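(R)-specific secondary-alkylsulfatase (Pseudomonas sp., PDB 4AXH) hydrolyses (R)-secondary-alkyl sulfates with strict inversion of configuration, using zinc ions to release (S)-secondary alcohols and inorganic sulfate. Local coordinates at residues Val82-Met86 with Gly129-Ala133; Asp148-Ala153 with Ile182-Ala188; Ala565-Thr571 with Leu585-Gly590. Numbering follows the deposited sequence.

Interaction 1. Residues Val82-Met86 with Gly129-Ala133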
loop_
_atom_site.group_PDB
_atom_site.type_symbol
_atom_site.label_atom_id
_atom_site.label_comp_id
_atom_site.label_asym_id
_atom_site.label_seq_id
_atom_site.Cartn_x
_atom_site.Cartn_y
_atom_site.Cartn_z
ATOM N N VAL A 82 34.042 9.490 14.631
ATOM C CA VAL A 82 34.006 8.393 13.656
ATOM C C VAL A 82 32.674 8.382 12.911
ATOM O O VAL A 82 31.619 8.433 13.543
ATOM C CB VAL A 82 34.363 7.001 14.271
ATOM C CG1 VAL A 82 34.688 5.985 13.178
ATOM C CG2 VAL A 82 35.538 7.107 15.233
ATOM N N VAL A 83 32.756 8.357 11.568
ATOM C CA VAL A 83 31.640 8.344 10.619
ATOM C C VAL A 83 31.441 6.922 10.075
ATOM O O VAL A 83 30.299 6.469 9.945
ATOM C CB VAL A 83 31.873 9.384 9.464
ATOM C CG1 VAL A 83 30.914 9.191 8.291
ATOM C CG2 VAL A 83 31.759 10.793 9.988
ATOM N N TRP A 84 32.572 6.260 9.712
ATOM C CA TRP A 84 32.620 4.945 9.112
ATOM C C TRP A 84 33.831 4.206 9.639
ATOM O O TRP A 84 34.954 4.702 9.508
ATOM C CB TRP A 84 32.738 5.080 7.587
ATOM C CG TRP A 84 32.498 3.798 6.838
ATOM C CD1 TRP A 84 33.431 3.017 6.215
ATOM C CD2 TRP A 84 31.231 3.146 6.646
ATOM N NE1 TRP A 84 32.816 1.925 5.626
ATOM C CE2 TRP A 84 31.469 1.982 5.879
ATOM C CE3 TRP A 84 29.917 3.439 7.045
ATOM C CZ2 TRP A 84 30.435 1.146 5.462
ATOM C CZ3 TRP A 84 28.897 2.590 6.653
ATOM C CH2 TRP A 84 29.152 1.471 5.861
ATOM N N ASP A 85 33.608 3.011 10.210
ATOM C CA ASP A 85 34.654 2.165 10.787
ATOM C C ASP A 85 34.530 0.735 10.268
ATOM O O ASP A 85 33.547 0.050 10.557
ATOM C CB ASP A 85 34.580 2.202 12.338
ATOM C CG ASP A 85 35.843 1.792 13.083
ATOM O OD1 ASP A 85 36.811 1.318 12.414
ATOM O OD2 ASP A 85 35.863 1.932 14.340
ATOM N N MET A 86 35.507 0.310 9.469
ATOM C CA MET A 86 35.578 -1.040 8.901
ATOM C C MET A 86 36.365 -1.981 9.835
ATOM O O MET A 86 36.099 -3.180 9.848
ATOM C CB MET A 86 36.206 -1.014 7.503
ATOM C CG MET A 86 35.196 -0.781 6.413
ATOM S SD MET A 86 33.990 -2.133 6.194
ATOM C CE MET A 86 35.099 -3.433 5.738
ATOM N N GLY A 129 32.440 -0.223 0.032
ATOM C CA GLY A 129 32.746 -0.428 1.445
ATOM C C GLY A 129 33.246 0.761 2.237
ATOM O O GLY A 129 33.729 0.608 3.363
ATOM N N LEU A 130 33.146 1.958 1.672
ATOM C CA LEU A 130 33.563 3.156 2.389
ATOM C C LEU A 130 32.296 3.917 2.780
ATOM O O LEU A 130 32.390 5.058 3.214
ATOM C CB LEU A 130 34.500 4.000 1.501
ATOM C CG LEU A 130 36.003 3.689 1.593
ATOM C CD1 LEU A 130 36.374 2.495 0.765
ATOM C CD2 LEU A 130 36.816 4.831 1.081
ATOM N N ASP A 131 31.105 3.242 2.662
ATOM C CA ASP A 131 29.755 3.802 2.853
ATOM C C ASP A 131 28.714 2.686 2.617
ATOM O O ASP A 131 29.016 1.731 1.881
ATOM C CB ASP A 131 29.539 4.867 1.720
ATOM C CG ASP A 131 28.296 5.741 1.767
ATOM O OD1 ASP A 131 28.359 6.837 2.367
ATOM O OD2 ASP A 131 27.298 5.383 1.112
ATOM N N PRO A 132 27.437 2.834 3.079
ATOM C CA PRO A 132 26.410 1.868 2.687
ATOM C C PRO A 132 26.321 1.611 1.163
ATOM O O PRO A 132 26.028 0.500 0.733
ATOM C CB PRO A 132 25.126 2.536 3.202
ATOM C CG PRO A 132 25.543 3.299 4.385
ATOM C CD PRO A 132 26.855 3.866 3.983
ATOM N N ALA A 133 26.591 2.630 0.336
ATOM C CA ALA A 133 26.528 2.497 -1.120
ATOM C C ALA A 133 27.918 2.533 -1.809
ATOM O O ALA A 133 28.943 2.618 -1.140
ATOM C CB ALA A 133 25.596 3.544 -1.696
#
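G129 opens the loop between strands 124-128 and 135-138 with a positive phi of 77°, favouring glycine. Its carbonyl meets the indole edge of W84, and W84 NE1 donates a hydrogen bond to G129 O at 2.8 Å; M86 CG lies 3.7 Å from this G129 O. At L130 the CA-to-CB bond points away and the side chain packs on F71 and L162, so the backbone makes the contact: the peptide joining L130 to D131 lies over one face of the indole, with D131 N 3.5 Å from W84 CE2. The CA-to-CB bond of D131 also points away. D131 OD2 accepts from A133 N at 2.9 Å, an Asx turn, while T155 and T151 are further partners of the carboxylate. P132 meets the six-membered part of the ring, its CD 3.6 Å from W84 CZ3. P132 O accepts a weak hydrogen bond from ND1 of the zinc ligand H355. On its own side, W84 shares a classic beta bulge with V83, both facing I75 of strand 74-76. One indole thus satisfies a loop carbonyl with its polar NH while its apolar surface covers backbone and proline, in a buried contact beside the zinc site.

Interaction 2. Residues Asp148-Ala153 with Ile182-Ala188. With ZN (zinc ion), chain C.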
loop_
_atom_site.group_PDB
_atom_site.type_symbol
_atom_site.label_atom_id
_atom_site.label_comp_id
_atom_site.label_asym_id
_atom_site.label_seq_id
_atom_site.Cartn_x
_atom_site.Cartn_y
_atom_site.Cartn_z
ATOM N N ASP A 148 26.713 8.262 -8.798
ATOM C CA ASP A 148 26.408 8.425 -7.386
ATOM C C ASP A 148 27.493 9.100 -6.567
ATOM O O ASP A 148 28.669 9.153 -6.972
ATOM C CB ASP A 148 25.771 7.184 -6.746
ATOM C CG ASP A 148 24.432 6.860 -7.361
ATOM O OD1 ASP A 148 23.846 7.751 -8.003
ATOM O OD2 ASP A 148 23.986 5.705 -7.233
ATOM N N THR A 149 27.080 9.672 -5.416
ATOM C CA THR A 149 27.966 10.460 -4.561
ATOM C C THR A 149 27.979 9.994 -3.090
ATOM O O THR A 149 28.300 10.785 -2.192
ATOM C CB THR A 149 27.526 11.920 -4.673
ATOM O OG1 THR A 149 26.218 12.013 -4.128
ATOM C CG2 THR A 149 27.525 12.444 -6.111
ATOM N N LEU A 150 27.629 8.708 -2.851
ATOM C CA LEU A 150 27.534 8.084 -1.530
ATOM C C LEU A 150 26.490 8.807 -0.612
ATOM O O LEU A 150 25.752 9.677 -1.091
ATOM C CB LEU A 150 28.921 7.917 -0.869
ATOM C CG LEU A 150 30.069 7.257 -1.674
ATOM C CD1 LEU A 150 31.331 7.162 -0.839
ATOM C CD2 LEU A 150 29.694 5.873 -2.171
ATOM N N THR A 151 26.419 8.427 0.688
ATOM C CA THR A 151 25.445 8.925 1.665
ATOM C C THR A 151 25.839 10.256 2.301
ATOM O O THR A 151 24.961 11.056 2.643
ATOM C CB THR A 151 25.265 7.870 2.800
ATOM O OG1 THR A 151 25.243 6.566 2.248
ATOM C CG2 THR A 151 24.032 8.071 3.600
ATOM N N THR A 152 27.138 10.439 2.576
ATOM C CA THR A 152 27.624 11.598 3.300
ATOM C C THR A 152 28.770 12.306 2.608
ATOM O O THR A 152 29.497 11.701 1.818
ATOM C CB THR A 152 27.987 11.193 4.720
ATOM O OG1 THR A 152 29.225 10.475 4.711
ATOM C CG2 THR A 152 26.899 10.350 5.393
ATOM N N ALA A 153 28.959 13.592 2.926
ATOM C CA ALA A 153 30.028 14.408 2.346
ATOM C C ALA A 153 31.414 13.850 2.714
ATOM O O ALA A 153 32.332 13.843 1.872
ATOM C CB ALA A 153 29.865 15.847 2.822
ATOM N N ILE A 182 19.004 8.798 -0.394
ATOM C CA ILE A 182 20.069 9.542 0.283
ATOM C C ILE A 182 21.466 8.916 0.188
ATOM O O ILE A 182 22.459 9.641 0.196
ATOM C CB ILE A 182 19.709 10.011 1.720
ATOM C CG1 ILE A 182 18.182 10.154 1.916
ATOM C CG2 ILE A 182 20.416 11.346 2.045
ATOM C CD1 ILE A 182 17.634 10.112 3.432
ATOM N N ASP A 183 21.550 7.594 0.051
ATOM C CA ASP A 183 22.827 6.894 -0.075
ATOM C C ASP A 183 23.421 7.042 -1.473
ATOM O O ASP A 183 24.510 6.527 -1.762
ATOM C CB ASP A 183 22.721 5.408 0.367
ATOM C CG ASP A 183 21.539 4.594 -0.158
ATOM O OD1 ASP A 183 20.424 5.164 -0.301
ATOM O OD2 ASP A 183 21.709 3.379 -0.378
ATOM N N HIS A 184 22.719 7.781 -2.336
ATOM C CA HIS A 184 23.159 7.978 -3.703
ATOM C C HIS A 184 23.430 9.430 -4.076
ATOM O O HIS A 184 24.313 9.673 -4.908
ATOM C CB HIS A 184 22.227 7.226 -4.664
ATOM C CG HIS A 184 22.190 5.761 -4.377
ATOM N ND1 HIS A 184 23.108 4.893 -4.934
ATOM C CD2 HIS A 184 21.414 5.075 -3.510
ATOM C CE1 HIS A 184 22.860 3.707 -4.405
ATOM N NE2 HIS A 184 21.835 3.761 -3.550
ATOM N N PHE A 185 22.747 10.398 -3.420
ATOM C CA PHE A 185 22.952 11.840 -3.661
ATOM C C PHE A 185 23.559 12.591 -2.458
ATOM O O PHE A 185 24.017 13.732 -2.609
ATOM C CB PHE A 185 21.629 12.523 -4.083
ATOM C CG PHE A 185 20.482 12.515 -3.086
ATOM C CD1 PHE A 185 20.482 13.368 -1.988
ATOM C CD2 PHE A 185 19.359 11.723 -3.299
ATOM C CE1 PHE A 185 19.421 13.360 -1.065
ATOM C CE2 PHE A 185 18.278 11.734 -2.393
ATOM C CZ PHE A 185 18.323 12.538 -1.273
ATOM N N GLY A 186 23.513 11.963 -1.280
ATOM C CA GLY A 186 23.893 12.532 0.010
ATOM C C GLY A 186 25.231 13.194 0.172
ATOM O O GLY A 186 25.367 14.084 1.001
ATOM N N GLY A 187 26.224 12.740 -0.573
ATOM C CA GLY A 187 27.577 13.274 -0.484
ATOM C C GLY A 187 28.016 14.175 -1.609
ATOM O O GLY A 187 29.192 14.555 -1.656
ATOM N N ALA A 188 27.076 14.569 -2.491
ATOM C CA ALA A 188 27.345 15.474 -3.607
ATOM C C ALA A 188 28.116 16.771 -3.209
ATOM O O ALA A 188 29.217 16.967 -3.740
ATOM C CB ALA A 188 26.057 15.800 -4.333
HETATM ZN ZN ZN C . 21.207 2.365 -2.223
HETATM O O HOH W 1 26.623 6.134 -3.696
HETATM O O HOH W 2 19.306 3.027 -1.591
#
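H184 engages both ring nitrogens: NE2 binds zinc at 2.0 Å, and H184 ND1 donates to D148 OD2 at 2.6 Å, the carboxylate lying at the ring edge near its plane. S178 and Q354 also hydrogen-bond D148 OD2, in the second shell of the zinc. T149 takes up the backbone of the same histidine, T149 N donating to H184 O at 2.8 Å. D183 and H184 close the HxHxDH motif that starts at H179, a signature of the metallo-beta-lactamase fold; D183 OD2 binds the same zinc at 2.2 Å, water 2 at 2.1 Å, and D310 and H355 complete the site. T151 packs its backbone against the short helix 182-185: T151 CA makes a CH...O contact with I182 O at 3.4 Å, and T151 O lies 3.2 Å from G186 CA, where a side chain on G186 would collide. G187 N donates to L150 O at 3.1 Å, and water 1 donates to D183 O at 2.9 Å while accepting weakly from L150 N at 2.9 Å.

Interaction 3. Residues Ala565-Thr571 with Leu585-Gly590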
loop_
_atom_site.group_PDB
_atom_site.type_symbol
_atom_site.label_atom_id
_atom_site.label_comp_id
_atom_site.label_asym_id
_atom_site.label_seq_id
_atom_site.Cartn_x
_atom_site.Cartn_y
_atom_site.Cartn_z
ATOM N N ALA A 565 -6.485 23.013 19.100
ATOM C CA ALA A 565 -6.846 23.818 17.924
ATOM C C ALA A 565 -8.354 23.973 17.682
ATOM O O ALA A 565 -8.756 24.854 16.917
ATOM C CB ALA A 565 -6.145 23.288 16.680
ATOM N N VAL A 566 -9.181 23.130 18.333
ATOM C CA VAL A 566 -10.644 23.188 18.231
ATOM C C VAL A 566 -11.117 24.502 18.874
ATOM O O VAL A 566 -10.723 24.818 20.008
ATOM C CB VAL A 566 -11.352 21.926 18.817
ATOM C CG1 VAL A 566 -12.829 22.181 19.104
ATOM C CG2 VAL A 566 -11.211 20.727 17.884
ATOM N N GLY A 567 -11.917 25.252 18.109
ATOM C CA GLY A 567 -12.454 26.544 18.504
ATOM C C GLY A 567 -11.508 27.695 18.230
ATOM O O GLY A 567 -11.690 28.786 18.774
ATOM N N HIS A 568 -10.479 27.464 17.399
ATOM C CA HIS A 568 -9.510 28.493 17.017
ATOM C C HIS A 568 -9.511 28.706 15.492
ATOM O O HIS A 568 -8.495 29.120 14.922
ATOM C CB HIS A 568 -8.105 28.158 17.556
ATOM C CG HIS A 568 -7.984 28.285 19.044
ATOM N ND1 HIS A 568 -7.466 29.429 19.632
ATOM C CD2 HIS A 568 -8.320 27.404 20.017
ATOM C CE1 HIS A 568 -7.498 29.208 20.936
ATOM N NE2 HIS A 568 -8.004 28.003 21.217
ATOM N N ASP A 569 -10.671 28.445 14.841
ATOM C CA ASP A 569 -10.871 28.576 13.401
ATOM C C ASP A 569 -10.416 29.924 12.913
ATOM O O ASP A 569 -10.675 30.930 13.567
ATOM C CB ASP A 569 -12.336 28.318 13.019
ATOM C CG ASP A 569 -12.860 26.909 13.305
ATOM O OD1 ASP A 569 -12.193 26.156 14.057
ATOM O OD2 ASP A 569 -13.935 26.559 12.780
ATOM N N MET A 570 -9.676 29.930 11.802
ATOM C CA MET A 570 -9.049 31.095 11.182
ATOM C C MET A 570 -8.537 30.736 9.793
ATOM O O MET A 570 -8.430 29.558 9.462
ATOM C CB MET A 570 -7.854 31.578 12.035
ATOM C CG MET A 570 -6.823 30.496 12.287
ATOM S SD MET A 570 -5.250 31.066 12.953
ATOM C CE MET A 570 -5.522 30.752 14.693
ATOM N N THR A 571 -8.175 31.759 9.008
ATOM C CA THR A 571 -7.610 31.644 7.664
ATOM C C THR A 571 -6.375 32.516 7.621
ATOM O O THR A 571 -6.391 33.628 8.147
ATOM C CB THR A 571 -8.612 32.063 6.596
ATOM O OG1 THR A 571 -9.098 33.365 6.916
ATOM C CG2 THR A 571 -9.770 31.082 6.457
ATOM N N LEU A 585 -3.840 29.227 3.724
ATOM C CA LEU A 585 -4.141 28.261 4.787
ATOM C C LEU A 585 -5.517 28.506 5.321
ATOM O O LEU A 585 -6.030 29.622 5.241
ATOM C CB LEU A 585 -3.171 28.358 5.976
ATOM C CG LEU A 585 -1.710 27.974 5.805
ATOM C CD1 LEU A 585 -0.998 28.041 7.155
ATOM C CD2 LEU A 585 -1.576 26.565 5.284
ATOM N N THR A 586 -6.115 27.456 5.882
ATOM C CA THR A 586 -7.426 27.463 6.538
ATOM C C THR A 586 -7.425 26.455 7.682
ATOM O O THR A 586 -7.029 25.308 7.480
ATOM C CB THR A 586 -8.639 27.381 5.557
ATOM O OG1 THR A 586 -9.672 26.565 6.122
ATOM C CG2 THR A 586 -8.274 26.901 4.136
ATOM N N LEU A 587 -7.790 26.907 8.897
ATOM C CA LEU A 587 -7.865 26.080 10.116
ATOM C C LEU A 587 -9.317 25.997 10.516
ATOM O O LEU A 587 -9.908 27.005 10.890
ATOM C CB LEU A 587 -7.001 26.659 11.265
ATOM C CG LEU A 587 -7.239 26.124 12.694
ATOM C CD1 LEU A 587 -7.036 24.621 12.784
ATOM C CD2 LEU A 587 -6.344 26.837 13.694
ATOM N N ARG A 588 -9.899 24.810 10.396
ATOM C CA ARG A 588 -11.316 24.586 10.676
ATOM C C ARG A 588 -11.472 23.265 11.368
ATOM O O ARG A 588 -10.913 22.271 10.918
ATOM C CB ARG A 588 -12.114 24.591 9.359
ATOM C CG ARG A 588 -13.536 25.052 9.521
ATOM C CD ARG A 588 -14.197 25.282 8.177
ATOM N NE ARG A 588 -14.861 24.065 7.734
ATOM C CZ ARG A 588 -16.178 23.882 7.732
ATOM N NH1 ARG A 588 -16.994 24.861 8.109
ATOM N NH2 ARG A 588 -16.691 22.732 7.332
ATOM N N ASN A 589 -12.218 23.251 12.470
ATOM C CA ASN A 589 -12.486 22.064 13.285
ATOM C C ASN A 589 -11.190 21.383 13.740
ATOM O O ASN A 589 -11.137 20.160 13.796
ATOM C CB ASN A 589 -13.404 21.085 12.526
ATOM C CG ASN A 589 -14.781 21.610 12.278
ATOM O OD1 ASN A 589 -15.508 21.928 13.219
ATOM N ND2 ASN A 589 -15.200 21.659 11.015
ATOM N N GLY A 590 -10.151 22.176 14.007
ATOM C CA GLY A 590 -8.830 21.687 14.417
ATOM C C GLY A 590 -8.078 20.902 13.351
ATOM O O GLY A 590 -7.210 20.077 13.673
#
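A565 starts a type II beta turn that ends at H568, closed by a hydrogen bond from H568 N to A565 O at 3.2 Å. Its methyl points at the other segment, with A565 CB 3.9 Å from G590 CA and 4.2 Å from L587 CD1. V566 CG2 lies 4.1 Å from N589 O. G567, with a phi of 85°, occupies the third position of the turn, which suits glycine. H568 sends its imidazole away to E644, but its carbonyl stays close, H568 O lying 3.4 Å from L587 CD2. D569 brings the chain alongside the partner strand: D569 CA makes a CH...O contact with L587 O at 3.1 Å, and D569 OD1 accepts a weak hydrogen bond from N589 N at 3.3 Å, just where N589 and G590, both with positive phi, lead into strand 591-596. Here begins the antiparallel hairpin of strands 570-576 and 581-588, part of the mixed sheet of the alkyl sulfatase C-terminal domain, which belongs to the SCP2 clan. R588 and N589 at its end reach the second subunit of the dimer, R588 through salt bridges to D371 and D374 of that subunit. M570 forms a hydrogen-bonded pair with L587, M570 N to L587 O at 3.1 Å and L587 N to M570 O at 2.8 Å. On their shared face M570 CG meets L587 CD2 at 3.9 Å, and helix 640-646 packs on M570. T571 pairs with T586 in a non-hydrogen-bonded position, T571 CG2 lying 4.0 Å from T586 CB on the other face.

The three contacts follow one another along the chain, each closing before the next opens. Interactions 1 and 2 are neighbours, their centres about 12 Å apart, and they touch: D131 OD2 probably hydrogen-bonds T151 OG1 at 2.6 Å, and A133 CB packs on D183 O at 3.2 Å. Their loops at 129-133 and 148-153 adjoin strands 124-128, 135-138 and 144-147 of one mixed sheet in the metallo-beta-lactamase domain; interaction 2 supplies two zinc ligands, and interaction 1 lies behind them as an outer layer. Interaction 3 lies in the C-terminal domain, its centre about 47 Å from that of interaction 1 and 41 Å from that of interaction 2, and meets the second subunit rather than the metal.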